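Local coordinates for ribonucleoside-diphosphate reductase subunit beta (Streptococcus sanguinis, PDB 4N83), which forms the beta subunit of a class Ib ribonucleotide reductase, which probably turns ribonucleoside diphosphates into the deoxyribonucleotides needed for DNA synthesis, at residues G61-D66 with E119-T124; G56-G61 with E237-T242. One frame throughout, in Å; residues are numbered along the deposited sequence.

Overall arrangement
Helix 49-78 is common to both contacts, and Gly61 belongs to each. Following the chain from the N terminus, segment 56-61 comes first and runs straight into 61-66, whose Asp66 binds manganese. Helix 84-111 follows, and then helix 114-124 returns to pack its last turns on 61-66, closing the shorter loop of contact 1. The chain goes on through four more helices to the end of helix 211-240, where 237-242 meets 56-61 and closes contact 2. Contact 1 is therefore nested inside contact 2. Their centres lie about 11 Å apart, and Trp123 bridges them, its ring touching both Lys57 and Leu239.

Contact 1 of 2, residues G61-D66 with E119-T124; sequences GLTLLD and EIFAWT. With MN (manganese (II) ion), chain J.
Thr124 turns its CG2 anti to its own carbonyl carbon and beside its backbone N (chi1 58° for OG1), and the methyl meets the backbone of Gly61, with Thr124 CG2 3.7 Å from Gly61 N. The same torsion sets the hydroxyl between the backbone N and the carbonyl carbon, where Thr124 OG1 hydrogen-bonds Phe121 O at 3.0 Å. OG1 approaches from above the plane of that carbonyl, not along a lone pair, and the bond stays within helix 114-124. Leu64, with CG anti to its backbone N (chi1 -170°), brings CD2 to 4.1 Å from Thr124 O. Further along, the methyl CG2 of Thr63 approaches the Phe121 ring obliquely, 4.2 Å from Phe121 CE1, while Thr63 OG1 is hydrogen-bonded to Phe59 O within helix 49-78. The axes of the two short segments approach to 9.9 Å and cross at -64°; Gly61 and Thr124 are the closest backbone pair, with CA atoms 5.6 Å apart. Ile8 and Asn9 of the second subunit pack on Thr63 and Phe121. Asp66 binds manganese through OD1 (2.1 Å), together with Glu97, Glu157 and Glu191, and its OD2 is hydrogen-bonded to Tyr104 OH, the predicted active-site tyrosine. No hydrogen bond crosses between the segments: the contact is van der Waals packing of methyls on backbone and on a ring, and the metal chemistry lies further along helix 49-78.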
loop_
_atom_site.group_PDB
_atom_site.type_symbol
_atom_site.label_atom_id
_atom_site.label_comp_id
_atom_site.label_asym_id
_atom_site.label_seq_id
_atom_site.Cartn_x
_atom_site.Cartn_y
_atom_site.Cartn_z
ATOM N N GLY A 61 -19.150 -2.575 12.111
ATOM C CA GLY A 61 -19.698 -3.096 10.859
ATOM C C GLY A 61 -18.919 -2.621 9.645
ATOM O O GLY A 61 -18.706 -3.381 8.700
ATOM N N LEU A 62 -18.500 -1.358 9.676
ATOM C CA LEU A 62 -17.670 -0.784 8.618
ATOM C C LEU A 62 -16.245 -1.337 8.673
ATOM O O LEU A 62 -15.605 -1.508 7.634
ATOM C CB LEU A 62 -17.636 0.742 8.733
ATOM C CG LEU A 62 -18.973 1.476 8.596
ATOM C CD1 LEU A 62 -18.820 2.922 9.046
ATOM C CD2 LEU A 62 -19.502 1.403 7.170
ATOM N N THR A 63 -15.758 -1.610 9.884
ATOM C CA THR A 63 -14.438 -2.216 10.083
ATOM C C THR A 63 -14.303 -3.528 9.310
ATOM O O THR A 63 -13.232 -3.842 8.791
ATOM C CB THR A 63 -14.163 -2.502 11.578
ATOM O OG1 THR A 63 -14.527 -1.363 12.367
ATOM C CG2 THR A 63 -12.690 -2.829 11.810
ATOM N N LEU A 64 -15.394 -4.287 9.244
ATOM C CA LEU A 64 -15.436 -5.536 8.485
ATOM C C LEU A 64 -15.193 -5.292 6.995
ATOM O O LEU A 64 -14.520 -6.083 6.333
ATOM C CB LEU A 64 -16.793 -6.225 8.681
ATOM C CG LEU A 64 -16.936 -7.657 8.161
ATOM C CD1 LEU A 64 -16.168 -8.633 9.041
ATOM C CD2 LEU A 64 -18.403 -8.048 8.088
ATOM N N LEU A 65 -15.738 -4.192 6.481
ATOM C CA LEU A 65 -15.668 -3.877 5.055
ATOM C C LEU A 65 -14.390 -3.133 4.649
ATOM O O LEU A 65 -13.982 -3.202 3.490
ATOM C CB LEU A 65 -16.896 -3.074 4.635
ATOM C CG LEU A 65 -18.245 -3.750 4.899
ATOM C CD1 LEU A 65 -19.385 -2.760 4.712
ATOM C CD2 LEU A 65 -18.433 -4.967 4.004
ATOM N N ASP A 66 -13.771 -2.416 5.587
ATOM C CA ASP A 66 -12.440 -1.836 5.350
ATOM C C ASP A 66 -11.351 -2.909 5.460
ATOM O O ASP A 66 -10.277 -2.768 4.871
ATOM C CB ASP A 66 -12.149 -0.672 6.311
ATOM C CG ASP A 66 -12.559 0.681 5.739
ATOM O OD1 ASP A 66 -12.113 1.024 4.623
ATOM O OD2 ASP A 66 -13.314 1.411 6.414
ATOM N N GLU A 119 -16.937 -7.438 22.855
ATOM C CA GLU A 119 -18.376 -7.553 22.600
ATOM C C GLU A 119 -18.776 -7.040 21.216
ATOM O O GLU A 119 -19.616 -7.646 20.548
ATOM C CB GLU A 119 -19.180 -6.809 23.674
ATOM C CG GLU A 119 -19.270 -7.546 25.003
ATOM C CD GLU A 119 -20.176 -6.851 26.004
ATOM O OE1 GLU A 119 -20.190 -5.601 26.037
ATOM O OE2 GLU A 119 -20.871 -7.557 26.764
ATOM N N ILE A 120 -18.183 -5.927 20.793
ATOM C CA ILE A 120 -18.497 -5.331 19.494
ATOM C C ILE A 120 -17.994 -6.214 18.351
ATOM O O ILE A 120 -18.755 -6.542 17.439
ATOM C CB ILE A 120 -17.910 -3.907 19.365
ATOM C CG1 ILE A 120 -18.617 -2.957 20.338
ATOM C CG2 ILE A 120 -18.055 -3.385 17.938
ATOM C CD1 ILE A 120 -17.853 -1.681 20.621
ATOM N N PHE A 121 -16.720 -6.596 18.409
ATOM C CA PHE A 121 -16.117 -7.442 17.369
ATOM C C PHE A 121 -16.803 -8.805 17.249
ATOM O O PHE A 121 -16.923 -9.344 16.149
ATOM C CB PHE A 121 -14.609 -7.628 17.609
ATOM C CG PHE A 121 -13.767 -6.498 17.083
ATOM C CD1 PHE A 121 -13.555 -6.352 15.718
ATOM C CD2 PHE A 121 -13.184 -5.580 17.948
ATOM C CE1 PHE A 121 -12.783 -5.312 15.226
ATOM C CE2 PHE A 121 -12.409 -4.537 17.462
ATOM C CZ PHE A 121 -12.208 -4.404 16.099
ATOM N N ALA A 122 -17.252 -9.351 18.378
ATOM C CA ALA A 122 -17.957 -10.632 18.393
ATOM C C ALA A 122 -19.263 -10.580 17.595
ATOM O O ALA A 122 -19.588 -11.519 16.868
ATOM C CB ALA A 122 -18.234 -11.066 19.825
ATOM N N TRP A 123 -19.998 -9.477 17.732
ATOM C CA TRP A 123 -21.288 -9.306 17.054
ATOM C C TRP A 123 -21.140 -9.061 15.549
ATOM O O TRP A 123 -21.933 -9.574 14.755
ATOM C CB TRP A 123 -22.077 -8.158 17.696
ATOM C CG TRP A 123 -23.354 -7.825 16.986
ATOM C CD1 TRP A 123 -24.535 -8.504 17.058
ATOM C CD2 TRP A 123 -23.577 -6.725 16.096
ATOM N NE1 TRP A 123 -25.479 -7.896 16.267
ATOM C CE2 TRP A 123 -24.918 -6.801 15.664
ATOM C CE3 TRP A 123 -22.772 -5.683 15.620
ATOM C CZ2 TRP A 123 -25.474 -5.873 14.782
ATOM C CZ3 TRP A 123 -23.324 -4.763 14.739
ATOM C CH2 TRP A 123 -24.664 -4.864 14.331
ATOM N N THR A 124 -20.132 -8.279 15.166
ATOM C CA THR A 124 -19.909 -7.935 13.758
ATOM C C THR A 124 -19.473 -9.151 12.940
ATOM O O THR A 124 -19.785 -9.249 11.752
ATOM C CB THR A 124 -18.847 -6.827 13.596
ATOM O OG1 THR A 124 -17.613 -7.249 14.189
ATOM C CG2 THR A 124 -19.307 -5.533 14.250
HETATM MN MN MN J . -12.267 2.249 2.897
#

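Contact 2 of 2, residues G56-G61 with E237-T242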
loop_
_atom_site.group_PDB
_atom_site.type_symbol
_atom_site.label_atom_id
_atom_site.label_comp_id
_atom_site.label_asym_id
_atom_site.label_seq_id
_atom_site.Cartn_x
_atom_site.Cartn_y
_atom_site.Cartn_z
ATOM N N GLY A 56 -20.854 1.721 18.340
ATOM C CA GLY A 56 -19.948 0.577 18.211
ATOM C C GLY A 56 -20.347 -0.388 17.106
ATOM O O GLY A 56 -19.489 -0.919 16.398
ATOM N N LYS A 57 -21.652 -0.614 16.964
ATOM C CA LYS A 57 -22.188 -1.481 15.912
ATOM C C LYS A 57 -21.971 -0.895 14.514
ATOM O O LYS A 57 -21.829 -1.636 13.539
ATOM C CB LYS A 57 -23.683 -1.729 16.136
ATOM C CG LYS A 57 -23.996 -2.626 17.324
ATOM C CD LYS A 57 -25.488 -2.899 17.431
ATOM C CE LYS A 57 -25.783 -4.025 18.407
ATOM N NZ LYS A 57 -27.243 -4.291 18.519
ATOM N N VAL A 58 -21.953 0.433 14.430
ATOM C CA VAL A 58 -21.747 1.136 13.165
ATOM C C VAL A 58 -20.295 1.022 12.705
ATOM O O VAL A 58 -20.030 0.531 11.609
ATOM C CB VAL A 58 -22.167 2.621 13.278
ATOM C CG1 VAL A 58 -21.499 3.481 12.213
ATOM C CG2 VAL A 58 -23.682 2.744 13.186
ATOM N N PHE A 59 -19.365 1.478 13.542
ATOM C CA PHE A 59 -17.943 1.446 13.192
ATOM C C PHE A 59 -17.450 0.014 13.010
ATOM O O PHE A 59 -16.737 -0.281 12.052
ATOM C CB PHE A 59 -17.088 2.155 14.252
ATOM C CG PHE A 59 -17.342 3.638 14.362
ATOM C CD1 PHE A 59 -17.468 4.433 13.225
ATOM C CD2 PHE A 59 -17.425 4.245 15.607
ATOM C CE1 PHE A 59 -17.694 5.795 13.334
ATOM C CE2 PHE A 59 -17.646 5.608 15.720
ATOM C CZ PHE A 59 -17.782 6.385 14.582
ATOM N N GLY A 60 -17.842 -0.867 13.926
ATOM C CA GLY A 60 -17.483 -2.281 13.850
ATOM C C GLY A 60 -17.960 -2.954 12.573
ATOM O O GLY A 60 -17.266 -3.808 12.021
ATOM N N GLY A 61 -19.150 -2.575 12.111
ATOM C CA GLY A 61 -19.698 -3.096 10.859
ATOM C C GLY A 61 -18.919 -2.621 9.645
ATOM O O GLY A 61 -18.706 -3.381 8.700
ATOM N N GLU A 237 -32.803 -1.013 9.468
ATOM C CA GLU A 237 -33.873 -1.277 10.434
ATOM C C GLU A 237 -33.381 -2.088 11.638
ATOM O O GLU A 237 -33.942 -1.984 12.730
ATOM C CB GLU A 237 -35.048 -1.992 9.753
ATOM C CG GLU A 237 -35.837 -1.098 8.807
ATOM C CD GLU A 237 -36.897 -1.846 8.019
ATOM O OE1 GLU A 237 -37.611 -2.681 8.615
ATOM O OE2 GLU A 237 -37.029 -1.584 6.805
ATOM N N SER A 238 -32.331 -2.884 11.437
ATOM C CA SER A 238 -31.713 -3.653 12.521
ATOM C C SER A 238 -30.996 -2.768 13.549
ATOM O O SER A 238 -30.791 -3.190 14.689
ATOM C CB SER A 238 -30.730 -4.682 11.950
ATOM O OG SER A 238 -30.066 -5.393 12.982
ATOM N N LEU A 239 -30.616 -1.556 13.145
ATOM C CA LEU A 239 -29.890 -0.630 14.018
ATOM C C LEU A 239 -30.719 0.587 14.436
ATOM O O LEU A 239 -30.844 0.877 15.626
ATOM C CB LEU A 239 -28.617 -0.141 13.319
ATOM C CG LEU A 239 -27.499 -1.156 13.070
ATOM C CD1 LEU A 239 -26.334 -0.474 12.366
ATOM C CD2 LEU A 239 -27.042 -1.803 14.370
ATOM N N TYR A 240 -31.284 1.287 13.454
ATOM C CA TYR A 240 -31.813 2.646 13.657
ATOM C C TYR A 240 -33.284 2.755 14.098
ATOM O O TYR A 240 -33.801 3.866 14.226
ATOM C CB TYR A 240 -31.607 3.469 12.376
ATOM C CG TYR A 240 -30.155 3.750 12.046
ATOM C CD1 TYR A 240 -29.440 2.924 11.181
ATOM C CD2 TYR A 240 -29.498 4.846 12.597
ATOM C CE1 TYR A 240 -28.113 3.181 10.877
ATOM C CE2 TYR A 240 -28.169 5.112 12.299
ATOM C CZ TYR A 240 -27.482 4.278 11.439
ATOM O OH TYR A 240 -26.165 4.538 11.140
ATOM N N ASP A 241 -33.955 1.628 14.336
ATOM C CA ASP A 241 -35.379 1.656 14.707
ATOM C C ASP A 241 -35.631 2.160 16.132
ATOM O O ASP A 241 -36.621 2.850 16.375
ATOM C CB ASP A 241 -36.038 0.281 14.508
ATOM C CG ASP A 241 -36.719 0.144 13.151
ATOM O OD1 ASP A 241 -37.367 1.112 12.696
ATOM O OD2 ASP A 241 -36.620 -0.941 12.542
ATOM N N THR A 242 -34.741 1.818 17.061
ATOM C CA THR A 242 -34.884 2.241 18.457
ATOM C C THR A 242 -34.635 3.742 18.622
ATOM O O THR A 242 -35.465 4.454 19.192
ATOM C CB THR A 242 -33.932 1.464 19.387
ATOM O OG1 THR A 242 -32.601 1.502 18.859
ATOM C CG2 THR A 242 -34.385 0.018 19.524
#
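The contact lies in the all-helical fold of the ribonucleotide reductase small chain, a member of the ferritin clan, where the end of helix 211-240 packs beside helix 49-78. Leu239 contributes the largest share: its CD2 methyl lies against the aliphatic part of Lys57, 3.6 Å from Lys57 CD and 3.8 Å from Lys57 CB, the two side chains crossing obliquely. Lys57 leaves its helix with CG anti to the carbonyl carbon (chi1 -71°) and stays extended beyond it, so its methylenes run past the leucine while the charged end goes on to a cation-pi contact with Trp123 and a weak, long ion pair with Asp53. The other methyl of the leucine, CD1, sits 4.2 Å from Val58 CG2. That valine methyl also takes the end of the Tyr240 side chain, with Val58 CG2 3.7 Å from Tyr240 OH and the two side chains at about a right angle. The helices are joined by van der Waals contacts, through the lysine's methylenes, a valine, a leucine and the tyrosine, with the Lys57 and Leu239 CA atoms 8.0 Å apart; Leu54, one turn before Val58, also touches both Leu239 and Tyr240. The tyrosine hydroxyl is hydrogen-bonded to Thr167 OG1 and weakly to Ser163 O, which ties the tip of the ring to helix 162-173. The Val58 side chain is about 13 Å from a bound manganese ion.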